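PDB 6RO8: cytochrome P450 RhF from Acinetobacter radioresistens, which probably oxidises organic substrates as a heme-thiolate monooxygenase, this chain being the heme domain of a longer protein whose other parts resemble iron-sulfur and flavin reductase modules. Local coordinates for residues F31-A35 and T201-P205; A280-K284 and R421-L426. All blocks are in the same frame, centred on the assembly; numbering follows the deposited sequence.

Contact 1. Residues F31-A35 and T201-P205; sequences FDMFA and TWGRP
Asp32 and Arg204 reach for each other from opposite directions and close a salt bridge. Its stronger arm runs from Arg204 NH1 to the syn lone pair of Asp32 OD2, 3.1 Å long and nearly straight at 166°, with the oxygen close to the guanidinium plane. The second, from Arg204 NH2 to Asp32 OD1, is weak, its N-H...O angle only 127°. OD1 also accepts the backbone N of Phe34 at 3.0 Å from above the carboxylate plane, an Asx turn that ties the acid to its own beta turn.

The Phe34 ring packs against the arginine side chain. With CG anti to its carbonyl carbon (chi1 -63°), it receives Arg204 CB over one face in a CH-pi contact, 3.9 Å from CB to the ring centroid. The bend of the Arg204 chain at chi3 lays one guanidinium face against Phe34 CD2, which is 3.4 Å from Arg204 CZ. At the ring edge, Phe34 CZ lies near Trp202 O, close to the ring plane.

The loop between helices 20-29 and 36-40 thus meets the F/G loop, which joins helices 187-202 and 207-233. On the same segment, Trp202 lies edge-to-face with Phe420 and touches Arg321 of strand 320-324, near the bound histidine.

Contact 2. Residues A280-K284 and R421-L426; sequences ANALK and RGPEAL
Asn281 and Gly422 are the residues whose CA atoms come nearest, 5.8 Å apart, where the loop 421-426, extended through Pro423 and then turning at Glu424, passes a turn of helix 273-288. The helical side is regular, Lys284 N bonding to Ala280 O, while Gly422 is almost fully extended and Pro423 follows with its ring toward the helix.

One hydrogen bond joins the two segments: Asn281 ND2 donates to Arg421 O at 2.9 Å and 154°, approaching from above the carbonyl plane, 37° out of it. The same buried nitrogen has a weak second bond to Ser314 O, and the other end of the amide, OD1, lies against Gly422 CA and Pro423 CD.

The helix is the C-terminal part of the long distal helix of the P450 fold, which runs past the heme; the loop leads into strand 427-429 of the small antiparallel sheet.

Beyond the amide the packing is apolar. Ala280 CB meets Pro423 CD at 3.8 Å, and the Lys284 chain crosses the proline ring with CD 4.1 Å from Pro423 CG before NZ turns toward a cation-pi contact with Phe412. Leu426, its CG anti to the backbone N (chi1 -162°), divides its branches: CD2 rests 3.7 Å from Leu283 CB, CD1 3.7 Å from Lys284 CB. Val164 and Leu168 of helix 163-168 also pack on Leu426, and Ile395 and Leu398 of helix 384-401 on Leu283. The Arg421 side chain heads elsewhere, to Gln39 O and a cation-pi contact with Tyr414.

Contact 1 is only partly buried and combines a salt bridge with packing of a phenylalanine on an exposed arginine, whereas contact 2 is buried, with a single amide-to-carbonyl bond amid methyls, a proline ring and the aliphatic part of a lysine. Contact 1 joins two loops at the margin of the distal side; contact 2 fixes a loop to a helix of the interior. They share no element directly, yet the loop after strand 406-407 runs near both: Thr418 and Phe420 pack by contact 1, and Arg421 to Leu426 form one side of contact 2. Gln39 also bonds to Met33 of one and Arg421 of the other. Their centres are 20 Å apart and they do not touch.

Contact 1. Residues F31-A35 and T201-P205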
# COMPACT_ATOMS: atom_id res chain seq x y z
N PHE A 31 -1.69 17.55 15.21
CA PHE A 31 -1.88 16.14 14.93
C PHE A 31 -0.64 15.56 14.28
O PHE A 31 -0.24 15.97 13.18
CB PHE A 31 -3.12 15.91 14.06
CG PHE A 31 -3.52 14.46 13.99
CD1 PHE A 31 -2.90 13.61 13.09
CD2 PHE A 31 -4.48 13.94 14.84
CE1 PHE A 31 -3.25 12.26 13.04
CE2 PHE A 31 -4.82 12.58 14.79
CZ PHE A 31 -4.20 11.75 13.89
N ASP A 32 -0.02 14.60 14.97
CA ASP A 32 1.20 13.95 14.52
C ASP A 32 0.92 12.48 14.22
O ASP A 32 0.62 11.70 15.14
CB ASP A 32 2.31 14.09 15.56
CG ASP A 32 3.66 13.66 15.03
OD1 ASP A 32 3.74 13.13 13.90
OD2 ASP A 32 4.67 13.86 15.75
N MET A 33 1.07 12.09 12.96
CA MET A 33 0.85 10.70 12.58
C MET A 33 1.88 9.75 13.21
O MET A 33 1.61 8.55 13.32
CB MET A 33 0.84 10.56 11.07
CG MET A 33 -0.45 11.06 10.48
SD MET A 33 -0.43 11.05 8.69
CE MET A 33 -2.17 11.26 8.28
N PHE A 34 3.03 10.25 13.66
CA PHE A 34 4.00 9.38 14.30
C PHE A 34 3.80 9.29 15.81
O PHE A 34 4.54 8.56 16.48
CB PHE A 34 5.41 9.84 13.94
CG PHE A 34 5.71 9.74 12.47
CD1 PHE A 34 6.13 8.54 11.92
CD2 PHE A 34 5.55 10.84 11.64
CE1 PHE A 34 6.38 8.44 10.55
CE2 PHE A 34 5.80 10.75 10.27
CZ PHE A 34 6.21 9.54 9.72
N ALA A 35 2.80 9.97 16.35
CA ALA A 35 2.50 9.82 17.76
C ALA A 35 1.74 8.51 17.99
O ALA A 35 1.29 7.84 17.06
CB ALA A 35 1.70 11.02 18.26
N THR A 201 10.36 7.56 2.22
CA THR A 201 9.26 8.31 1.62
C THR A 201 8.18 8.66 2.64
O THR A 201 7.75 9.82 2.73
CB THR A 201 8.65 7.51 0.48
OG1 THR A 201 9.69 7.09 -0.41
CG2 THR A 201 7.61 8.33 -0.28
N TRP A 202 7.72 7.67 3.41
CA TRP A 202 6.56 7.83 4.27
C TRP A 202 6.90 7.80 5.75
O TRP A 202 5.99 7.92 6.58
CB TRP A 202 5.52 6.74 3.96
CG TRP A 202 4.93 6.90 2.60
CD1 TRP A 202 3.91 7.75 2.23
CD2 TRP A 202 5.32 6.21 1.40
NE1 TRP A 202 3.64 7.62 0.89
CE2 TRP A 202 4.49 6.68 0.36
CE3 TRP A 202 6.28 5.24 1.12
CZ2 TRP A 202 4.60 6.21 -0.94
CZ3 TRP A 202 6.40 4.78 -0.17
CH2 TRP A 202 5.56 5.26 -1.19
N GLY A 203 8.17 7.65 6.10
CA GLY A 203 8.59 7.59 7.49
C GLY A 203 9.32 8.85 7.91
O GLY A 203 9.46 9.83 7.18
N ARG A 204 9.79 8.80 9.15
CA ARG A 204 10.56 9.88 9.76
C ARG A 204 11.85 9.25 10.28
O ARG A 204 12.02 9.07 11.50
CB ARG A 204 9.76 10.58 10.87
CG ARG A 204 10.31 11.89 11.36
CD ARG A 204 9.44 12.44 12.50
NE ARG A 204 8.24 13.14 12.01
CZ ARG A 204 7.23 13.55 12.78
NH1 ARG A 204 7.24 13.33 14.09
NH2 ARG A 204 6.19 14.18 12.23
N PRO A 205 12.76 8.88 9.38
CA PRO A 205 14.04 8.30 9.82
C PRO A 205 14.76 9.19 10.81
O PRO A 205 14.80 10.42 10.67
CB PRO A 205 14.83 8.17 8.51
CG PRO A 205 14.21 9.19 7.62
CD PRO A 205 12.76 9.12 7.93

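Contact 2. Residues A280-K284 and R421-L426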
# COMPACT_ATOMS: atom_id res chain seq x y z
N ALA A 280 -1.33 -9.92 6.14
CA ALA A 280 -1.11 -10.06 7.57
C ALA A 280 -2.25 -9.42 8.36
O ALA A 280 -2.73 -10.00 9.35
CB ALA A 280 0.24 -9.47 7.94
N ASN A 281 -2.72 -8.25 7.93
CA ASN A 281 -3.85 -7.60 8.60
C ASN A 281 -5.08 -8.49 8.59
O ASN A 281 -5.77 -8.64 9.61
CB ASN A 281 -4.17 -6.28 7.92
CG ASN A 281 -3.16 -5.24 8.20
OD1 ASN A 281 -2.37 -5.37 9.14
ND2 ASN A 281 -3.13 -4.21 7.36
N ALA A 282 -5.38 -9.07 7.43
CA ALA A 282 -6.59 -9.88 7.29
C ALA A 282 -6.54 -11.12 8.17
O ALA A 282 -7.50 -11.42 8.88
CB ALA A 282 -6.80 -10.25 5.82
N LEU A 283 -5.41 -11.84 8.14
CA LEU A 283 -5.26 -13.01 8.99
C LEU A 283 -5.31 -12.64 10.47
O LEU A 283 -5.92 -13.35 11.28
CB LEU A 283 -3.96 -13.74 8.68
CG LEU A 283 -3.92 -14.48 7.35
CD1 LEU A 283 -2.49 -14.69 6.93
CD2 LEU A 283 -4.62 -15.80 7.48
N LYS A 284 -4.67 -11.51 10.84
CA LYS A 284 -4.76 -11.03 12.21
C LYS A 284 -6.21 -10.77 12.61
O LYS A 284 -6.65 -11.18 13.69
CB LYS A 284 -3.90 -9.77 12.37
CG LYS A 284 -3.91 -9.08 13.73
CD LYS A 284 -2.81 -8.01 13.79
CE LYS A 284 -2.92 -7.16 15.04
NZ LYS A 284 -4.30 -6.60 15.19
N ARG A 421 0.56 0.04 6.59
CA ARG A 421 0.24 -0.52 7.90
C ARG A 421 0.10 -2.04 7.82
O ARG A 421 -0.75 -2.56 7.09
CB ARG A 421 -1.04 0.10 8.47
CG ARG A 421 -1.25 -0.31 9.91
CD ARG A 421 -2.36 0.47 10.60
NE ARG A 421 -2.55 -0.03 11.96
CZ ARG A 421 -1.77 0.29 13.00
NH1 ARG A 421 -0.76 1.14 12.85
NH2 ARG A 421 -2.01 -0.22 14.20
N GLY A 422 0.93 -2.72 8.60
CA GLY A 422 0.80 -4.14 8.82
C GLY A 422 1.75 -4.54 9.93
O GLY A 422 2.76 -3.88 10.17
N PRO A 423 1.43 -5.62 10.63
CA PRO A 423 2.28 -6.04 11.75
C PRO A 423 3.56 -6.68 11.24
O PRO A 423 3.56 -7.37 10.22
CB PRO A 423 1.40 -7.05 12.49
CG PRO A 423 0.55 -7.67 11.38
CD PRO A 423 0.35 -6.58 10.34
N GLU A 424 4.66 -6.43 11.95
CA GLU A 424 5.95 -6.98 11.52
C GLU A 424 6.01 -8.49 11.70
O GLU A 424 6.64 -9.19 10.90
CB GLU A 424 7.09 -6.30 12.28
CG GLU A 424 6.89 -4.82 12.35
CD GLU A 424 8.18 -4.06 12.40
OE1 GLU A 424 8.47 -3.47 13.46
OE2 GLU A 424 8.89 -4.05 11.37
N ALA A 425 5.38 -9.01 12.75
CA ALA A 425 5.27 -10.44 12.97
C ALA A 425 3.80 -10.82 13.12
O ALA A 425 2.96 -9.98 13.47
CB ALA A 425 6.06 -10.86 14.21
N LEU A 426 3.50 -12.09 12.84
CA LEU A 426 2.16 -12.66 13.03
C LEU A 426 2.34 -14.05 13.65
O LEU A 426 2.33 -15.07 12.96
CB LEU A 426 1.38 -12.71 11.72
CG LEU A 426 -0.14 -12.85 11.87
CD1 LEU A 426 -0.76 -11.63 12.56
CD2 LEU A 426 -0.83 -13.15 10.54